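Local coordinates for POSSIBLE NITRATE/NITRITE RESPONSE TRANSCRIPTIONAL REGULATORY PROTEIN NARL (DNA-binding response regulator, LuxR family) (Mycobacterium tuberculosis, PDB 3EUL), which probably acts, once phosphorylated by the sensor kinase NarS, as a transcription regulator of aerobic nitrate metabolism, represented here by its signal receiver domain, at residues V20-P25 with L116-T121; N42-A47 with K58-D63. One frame throughout, in Å; residues are numbered along the deposited sequence.

Contact 1: residues V20-P25 with L116-T121; sequences VGDDHP and LLKDST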
ATOM      1  N   VAL A  20      -1.743   5.253   2.652  1.00 19.77           N
ATOM      2  CA  VAL A  20      -2.790   4.585   1.876  1.00 19.38           C
ATOM      3  C   VAL A  20      -3.059   5.369   0.582  1.00 19.65           C
ATOM      4  O   VAL A  20      -3.168   6.609   0.597  1.00 21.10           O
ATOM      5  CB  VAL A  20      -4.122   4.426   2.677  1.00 19.02           C
ATOM      6  CG1 VAL A  20      -5.226   3.816   1.774  1.00 21.14           C
ATOM      7  CG2 VAL A  20      -3.929   3.603   3.960  1.00 20.17           C
ATOM      8  N   GLY A  21      -3.114   4.668  -0.548  1.00 19.41           N
ATOM      9  CA  GLY A  21      -3.345   5.296  -1.833  1.00 20.60           C
ATOM     10  C   GLY A  21      -4.421   4.548  -2.599  1.00 21.02           C
ATOM     11  O   GLY A  21      -4.336   3.333  -2.748  1.00 20.26           O
ATOM     12  N   ASP A  22      -5.459   5.278  -3.037  1.00 22.26           N
ATOM     13  CA  ASP A  22      -6.551   4.736  -3.855  1.00 23.02           C
ATOM     14  C   ASP A  22      -7.312   5.934  -4.402  1.00 23.81           C
ATOM     15  O   ASP A  22      -7.497   6.925  -3.699  1.00 23.39           O
ATOM     16  CB  ASP A  22      -7.477   3.837  -3.033  1.00 23.00           C
ATOM     17  CG  ASP A  22      -8.311   2.862  -3.887  1.00 25.04           C
ATOM     18  OD1 ASP A  22      -9.125   3.288  -4.751  1.00 25.96           O
ATOM     19  OD2 ASP A  22      -8.187   1.630  -3.655  1.00 30.86           O
ATOM     20  N   ASP A  23      -7.736   5.840  -5.657  1.00 24.67           N
ATOM     21  CA  ASP A  23      -8.516   6.917  -6.274  1.00 25.56           C
ATOM     22  C   ASP A  23     -10.025   6.738  -6.109  1.00 25.51           C
ATOM     23  O   ASP A  23     -10.792   7.584  -6.596  1.00 24.89           O
ATOM     24  CB  ASP A  23      -8.135   7.078  -7.746  1.00 26.25           C
ATOM     25  CG  ASP A  23      -8.751   6.016  -8.650  1.00 30.08           C
ATOM     26  OD1 ASP A  23      -8.984   4.857  -8.221  1.00 36.14           O
ATOM     27  OD2 ASP A  23      -8.986   6.346  -9.823  1.00 33.99           O
ATOM     28  N   HIS A  24     -10.457   5.657  -5.449  1.00 24.79           N
ATOM     29  CA  HIS A  24     -11.844   5.542  -4.995  1.00 25.77           C
ATOM     30  C   HIS A  24     -11.946   5.950  -3.520  1.00 25.54           C
ATOM     31  O   HIS A  24     -11.569   5.164  -2.637  1.00 24.70           O
ATOM     32  CB  HIS A  24     -12.367   4.111  -5.138  1.00 26.27           C
ATOM     33  CG  HIS A  24     -12.425   3.603  -6.542  1.00 26.57           C
ATOM     34  ND1 HIS A  24     -12.578   2.265  -6.829  1.00 26.65           N
ATOM     35  CD2 HIS A  24     -12.393   4.245  -7.734  1.00 25.51           C
ATOM     36  CE1 HIS A  24     -12.626   2.102  -8.140  1.00 27.22           C
ATOM     37  NE2 HIS A  24     -12.508   3.290  -8.710  1.00 26.39           N
ATOM     38  N   PRO A  25     -12.507   7.147  -3.244  1.00 26.39           N
ATOM     39  CA  PRO A  25     -12.615   7.728  -1.890  1.00 26.12           C
ATOM     40  C   PRO A  25     -13.178   6.770  -0.835  1.00 26.00           C
ATOM     41  O   PRO A  25     -12.585   6.612   0.217  1.00 26.18           O
ATOM     42  CB  PRO A  25     -13.581   8.894  -2.086  1.00 26.73           C
ATOM     43  CG  PRO A  25     -13.446   9.257  -3.521  1.00 27.11           C
ATOM     44  CD  PRO A  25     -13.105   8.034  -4.268  1.00 25.83           C
ATOM     45  N   LEU A 116      -2.666  -8.025  -2.660  1.00 22.91           N
ATOM     46  CA  LEU A 116      -3.881  -8.405  -1.958  1.00 23.53           C
ATOM     47  C   LEU A 116      -5.065  -8.114  -2.877  1.00 23.56           C
ATOM     48  O   LEU A 116      -4.956  -7.305  -3.793  1.00 22.65           O
ATOM     49  CB  LEU A 116      -4.046  -7.568  -0.679  1.00 24.09           C
ATOM     50  CG  LEU A 116      -2.837  -7.516   0.250  1.00 26.87           C
ATOM     51  CD1 LEU A 116      -3.042  -6.440   1.340  1.00 30.35           C
ATOM     52  CD2 LEU A 116      -2.642  -8.912   0.852  1.00 26.88           C
ATOM     53  N   LEU A 117      -6.180  -8.779  -2.619  1.00 23.28           N
ATOM     54  CA  LEU A 117      -7.407  -8.564  -3.370  1.00 24.15           C
ATOM     55  C   LEU A 117      -8.359  -7.656  -2.627  1.00 24.36           C
ATOM     56  O   LEU A 117      -8.340  -7.625  -1.411  1.00 23.69           O
ATOM     57  CB  LEU A 117      -8.073  -9.905  -3.663  1.00 24.41           C
ATOM     58  CG  LEU A 117      -7.712 -10.487  -5.032  1.00 24.21           C
ATOM     59  CD1 LEU A 117      -6.263 -10.240  -5.432  1.00 25.94           C
ATOM     60  CD2 LEU A 117      -8.056 -11.961  -5.090  1.00 25.11           C
ATOM     61  N   LYS A 118      -9.200  -6.917  -3.359  1.00 24.96           N
ATOM     62  CA  LYS A 118     -10.106  -5.964  -2.716  1.00 26.27           C
ATOM     63  C   LYS A 118     -11.250  -6.647  -1.952  1.00 27.25           C
ATOM     64  O   LYS A 118     -11.963  -5.983  -1.212  1.00 27.96           O
ATOM     65  CB  LYS A 118     -10.616  -4.911  -3.703  1.00 25.92           C
ATOM     66  CG  LYS A 118      -9.636  -3.758  -3.856  1.00 27.93           C
ATOM     67  CD  LYS A 118     -10.187  -2.564  -4.627  1.00 27.51           C
ATOM     68  CE  LYS A 118      -9.142  -1.438  -4.614  1.00 27.96           C
ATOM     69  NZ  LYS A 118      -9.650  -0.148  -5.174  1.00 31.05           N
ATOM     70  N   ASP A 119     -11.390  -7.967  -2.089  1.00 27.62           N
ATOM     71  CA  ASP A 119     -12.370  -8.705  -1.283  1.00 28.55           C
ATOM     72  C   ASP A 119     -11.865  -9.058   0.126  1.00 28.87           C
ATOM     73  O   ASP A 119     -12.546  -9.752   0.875  1.00 28.56           O
ATOM     74  CB  ASP A 119     -12.871  -9.959  -2.014  1.00 29.67           C
ATOM     75  CG  ASP A 119     -11.821 -11.063  -2.103  1.00 31.39           C
ATOM     76  OD1 ASP A 119     -10.644 -10.822  -1.767  1.00 34.92           O
ATOM     77  OD2 ASP A 119     -12.186 -12.175  -2.520  1.00 35.14           O
ATOM     78  N   SER A 120     -10.685  -8.571   0.488  1.00 28.57           N
ATOM     79  CA  SER A 120     -10.164  -8.762   1.834  1.00 28.59           C
ATOM     80  C   SER A 120     -11.069  -8.160   2.897  1.00 28.14           C
ATOM     81  O   SER A 120     -11.703  -7.128   2.688  1.00 27.88           O
ATOM     82  CB  SER A 120      -8.759  -8.158   1.953  1.00 28.78           C
ATOM     83  OG  SER A 120      -7.901  -8.701   0.963  1.00 32.82           O
ATOM     84  N   THR A 121     -11.123  -8.835   4.040  1.00 27.78           N
ATOM     85  CA  THR A 121     -11.857  -8.359   5.190  1.00 26.83           C
ATOM     86  C   THR A 121     -11.077  -7.316   5.969  1.00 26.50           C
ATOM     87  O   THR A 121      -9.885  -7.138   5.786  1.00 25.27           O
ATOM     88  CB  THR A 121     -12.159  -9.510   6.148  1.00 26.78           C
ATOM     89  OG1 THR A 121     -10.929 -10.060   6.635  1.00 26.88           O
ATOM     90  CG2 THR A 121     -12.979 -10.599   5.455  1.00 25.60           C
TER
HETATM   91  O   HOH W   1     -12.746   0.172  -5.086  1.00 25.80           O

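Contact 2: residues N42-A47 with K58-D63; sequences NVVGEA and KAHLPD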
ATOM      1  N   ASN A  42      -0.994   3.873  12.490  1.00 19.22           N
ATOM      2  CA  ASN A  42      -1.068   5.297  12.284  1.00 19.60           C
ATOM      3  C   ASN A  42      -0.968   5.554  10.761  1.00 19.06           C
ATOM      4  O   ASN A  42       0.081   5.395  10.151  1.00 19.49           O
ATOM      5  CB  ASN A  42       0.071   5.958  13.050  1.00 19.78           C
ATOM      6  CG  ASN A  42       0.130   7.484  12.882  1.00 20.98           C
ATOM      7  OD1 ASN A  42      -0.792   8.153  12.363  1.00 23.72           O
ATOM      8  ND2 ASN A  42       1.239   8.043  13.348  1.00 20.93           N
ATOM      9  N   VAL A  43      -2.079   5.966  10.187  1.00 18.79           N
ATOM     10  CA  VAL A  43      -2.127   6.384   8.806  1.00 18.78           C
ATOM     11  C   VAL A  43      -1.577   7.807   8.763  1.00 19.52           C
ATOM     12  O   VAL A  43      -2.153   8.760   9.316  1.00 19.36           O
ATOM     13  CB  VAL A  43      -3.551   6.252   8.230  1.00 19.47           C
ATOM     14  CG1 VAL A  43      -3.629   6.765   6.757  1.00 17.49           C
ATOM     15  CG2 VAL A  43      -3.999   4.760   8.270  1.00 17.81           C
ATOM     16  N   VAL A  44      -0.412   7.942   8.149  1.00 19.12           N
ATOM     17  CA  VAL A  44       0.285   9.209   8.147  1.00 19.63           C
ATOM     18  C   VAL A  44       0.052  10.003   6.894  1.00 19.71           C
ATOM     19  O   VAL A  44       0.360  11.179   6.860  1.00 19.97           O
ATOM     20  CB  VAL A  44       1.780   9.041   8.403  1.00 19.76           C
ATOM     21  CG1 VAL A  44       1.991   8.487   9.810  1.00 21.26           C
ATOM     22  CG2 VAL A  44       2.446   8.183   7.341  1.00 20.55           C
ATOM     23  N   GLY A  45      -0.531   9.375   5.878  1.00 19.27           N
ATOM     24  CA  GLY A  45      -0.821  10.068   4.628  1.00 19.59           C
ATOM     25  C   GLY A  45      -1.739   9.268   3.743  1.00 19.41           C
ATOM     26  O   GLY A  45      -1.714   8.048   3.782  1.00 17.88           O
ATOM     27  N   GLU A  46      -2.556   9.974   2.955  1.00 20.66           N
ATOM     28  CA  GLU A  46      -3.451   9.375   1.972  1.00 21.45           C
ATOM     29  C   GLU A  46      -3.278  10.048   0.618  1.00 21.83           C
ATOM     30  O   GLU A  46      -3.154  11.269   0.582  1.00 22.27           O
ATOM     31  CB  GLU A  46      -4.881   9.659   2.380  1.00 21.95           C
ATOM     32  CG  GLU A  46      -5.301   9.044   3.678  1.00 24.19           C
ATOM     33  CD  GLU A  46      -6.754   9.359   4.017  1.00 25.49           C
ATOM     34  OE1 GLU A  46      -7.614   9.214   3.110  1.00 30.54           O
ATOM     35  OE2 GLU A  46      -7.012   9.764   5.190  1.00 28.27           O
ATOM     36  N   ALA A  47      -3.347   9.282  -0.470  1.00 21.65           N
ATOM     37  CA  ALA A  47      -3.184   9.814  -1.826  1.00 22.93           C
ATOM     38  C   ALA A  47      -4.253   9.221  -2.726  1.00 23.27           C
ATOM     39  O   ALA A  47      -4.698   8.102  -2.504  1.00 22.52           O
ATOM     40  CB  ALA A  47      -1.801   9.456  -2.383  1.00 22.93           C
ATOM     41  N   LYS A  58       8.192   9.394   0.214  1.00 17.00           N
ATOM     42  CA  LYS A  58       9.485  10.069   0.416  1.00 18.47           C
ATOM     43  C   LYS A  58       9.490  10.926   1.680  1.00 18.29           C
ATOM     44  O   LYS A  58      10.481  10.957   2.388  1.00 18.17           O
ATOM     45  CB  LYS A  58       9.889  10.914  -0.799  1.00 19.43           C
ATOM     46  CG  LYS A  58      10.167  10.080  -2.072  1.00 21.88           C
ATOM     47  CD  LYS A  58      10.692  10.902  -3.228  1.00 23.24           C
ATOM     48  CE  LYS A  58       9.717  11.996  -3.605  1.00 28.11           C
ATOM     49  NZ  LYS A  58      10.227  12.835  -4.743  1.00 29.66           N
ATOM     50  N   ALA A  59       8.385  11.608   1.961  1.00 18.06           N
ATOM     51  CA  ALA A  59       8.307  12.519   3.108  1.00 17.84           C
ATOM     52  C   ALA A  59       8.122  11.801   4.444  1.00 17.47           C
ATOM     53  O   ALA A  59       8.788  12.131   5.425  1.00 18.38           O
ATOM     54  CB  ALA A  59       7.185  13.532   2.907  1.00 17.39           C
ATOM     55  N   HIS A  60       7.210  10.843   4.492  1.00 17.06           N
ATOM     56  CA  HIS A  60       6.830  10.219   5.753  1.00 17.41           C
ATOM     57  C   HIS A  60       7.632   8.979   6.080  1.00 17.78           C
ATOM     58  O   HIS A  60       7.688   8.585   7.229  1.00 16.06           O
ATOM     59  CB  HIS A  60       5.352   9.881   5.746  1.00 17.92           C
ATOM     60  CG  HIS A  60       4.478  11.078   5.755  1.00 17.10           C
ATOM     61  ND1 HIS A  60       4.187  11.775   6.912  1.00 19.06           N
ATOM     62  CD2 HIS A  60       3.816  11.702   4.755  1.00 19.76           C
ATOM     63  CE1 HIS A  60       3.410  12.800   6.608  1.00 19.56           C
ATOM     64  NE2 HIS A  60       3.158  12.768   5.311  1.00 18.89           N
ATOM     65  N   LEU A  61       8.290   8.389   5.074  1.00 18.01           N
ATOM     66  CA  LEU A  61       9.098   7.167   5.251  1.00 19.29           C
ATOM     67  C   LEU A  61       8.287   6.174   6.089  1.00 18.93           C
ATOM     68  O   LEU A  61       8.733   5.701   7.126  1.00 18.40           O
ATOM     69  CB  LEU A  61      10.454   7.451   5.913  1.00 19.85           C
ATOM     70  CG  LEU A  61      11.730   7.783   5.126  1.00 24.36           C
ATOM     71  CD1 LEU A  61      11.492   8.357   3.753  1.00 26.88           C
ATOM     72  CD2 LEU A  61      12.607   8.664   5.958  1.00 25.11           C
ATOM     73  N   PRO A  62       7.112   5.820   5.596  1.00 18.85           N
ATOM     74  CA  PRO A  62       6.238   4.952   6.335  1.00 18.38           C
ATOM     75  C   PRO A  62       6.799   3.537   6.361  1.00 17.58           C
ATOM     76  O   PRO A  62       7.529   3.177   5.462  1.00 16.62           O
ATOM     77  CB  PRO A  62       4.967   4.989   5.504  1.00 17.88           C
ATOM     78  CG  PRO A  62       5.413   5.255   4.137  1.00 19.65           C
ATOM     79  CD  PRO A  62       6.527   6.203   4.293  1.00 18.82           C
ATOM     80  N   ASP A  63       6.396   2.741   7.339  1.00 17.41           N
ATOM     81  CA  ASP A  63       6.772   1.324   7.408  1.00 18.18           C
ATOM     82  C   ASP A  63       6.182   0.558   6.201  1.00 18.63           C
ATOM     83  O   ASP A  63       6.853  -0.256   5.569  1.00 19.04           O
ATOM     84  CB  ASP A  63       6.260   0.726   8.722  1.00 18.47           C
ATOM     85  CG  ASP A  63       6.838   1.435   9.937  1.00 21.09           C
ATOM     86  OD1 ASP A  63       8.087   1.576   9.979  1.00 25.28           O
ATOM     87  OD2 ASP A  63       6.085   1.932  10.783  1.00 19.84           O
TER
HETATM   88  O   HOH W   2       0.038  13.527   4.994  1.00 41.38           O

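Contact 1: residues V20-P25 with L116-T121
Lys118 and Asp22 approach from opposite directions and form a salt bridge. With its side chain extended beyond CG, the lysine reaches across and sets NZ 2.8 Å from Asp22 OD2, on the syn lone pair of that oxygen; OD1 of the same carboxylate stays 3.5 Å from NZ. A local bond holds the second oxygen: His24 N donates to Asp22 OD1 at 2.8 Å, on the anti lone pair, closing an Asx turn. Together they help to fix the carboxylate's rotation.

A water joins His24 to the same lysine. It lies in the plane of the imidazole, 2.7 Å from His24 ND1, and accepts from Lys118 NZ at 3.1 Å. The histidine side chain is roughly perpendicular to the lysine chain.

Ser120 N closes a type I turn on Leu117 O, and Ser120 OG adds a second bond to the same oxygen.

Asp22, Asp23, Lys118 and Asp68 have the arrangement of the acidic pocket and lysine of CheY-like receivers; Asp68, unmodified here, is probably this protein's phosphoacceptor. The contact spans the C-terminal ends of strands 16-21 and 114-117, with Phe27 of helix 25-38 in cation-pi contact with Lys118.

Contact 2: residues N42-A47 with K58-D63
The first torsions of Val44 and His60 turn the two side chains onto each other. In Val44 (chi1 -64°), CG1 lies anti to the carbonyl carbon, while CG2, flanked by both the backbone N and that carbon, is the branch that touches the helix end. In His60 (chi1 -68°), the ring also stands anti to its carbonyl carbon, and the two side chains run antiparallel alongside one another.

The apolar part is small. Val44 CG2 packs 3.7 Å from His60 CB and 3.9 Å from His60 CG, at the root of the imidazole. Pro62, which is buried, adds a looser apolar touch, its CB 4.5 Å from Val44 CG2.

The polar part uses the backbone of the strand. Val44 O lies 3.4 Å above the plane of the His60 ring, nearer the ring's border than its centre, with CE1 its nearest ring atom at 3.5 Å. A water, itself out of the ring plane on the side of Val44 O, donates to that oxygen at 3.0 Å and accepts a weak bond from His60 NE2 at 3.2 Å.

Helix 50-60 carries the chain from edge strand 41-47 past strand 16-21 to strand 64-68, a beta-alpha-beta crossover; Leu61, with positive phi, ends the helix. Val19 of strand 16-21 touches both Val44 and Pro62.

No direct hydrogen bond crosses the contact. NE2 is the donor in the weak water bond; a carbonyl oxygen over the face would, if anything, suit a cationic imidazole slightly better than a neutral one.

How the contacts relate
The two contacts lie about 16 Å apart, centre to centre, and share one parallel sheet, in which strands 16-21 and 41-47 are neighbours. Backbone bonds join them directly: Val20 O to Ala47 N at 2.9 Å and Asp22 N to Ala47 O at 3.0 Å, both probable hydrogen bonds. On the side facing helix 25-38, Val20 CG2 packs 4.2 Å from Val43 CG1. The sheet thus ties the segment carrying Asp22 to the edge strand of contact 2. Their roles differ: contact 1 belongs to the site around Asp68, the probable phosphoacceptor, whereas contact 2 packs the end of helix 50-60 against the sheet edge.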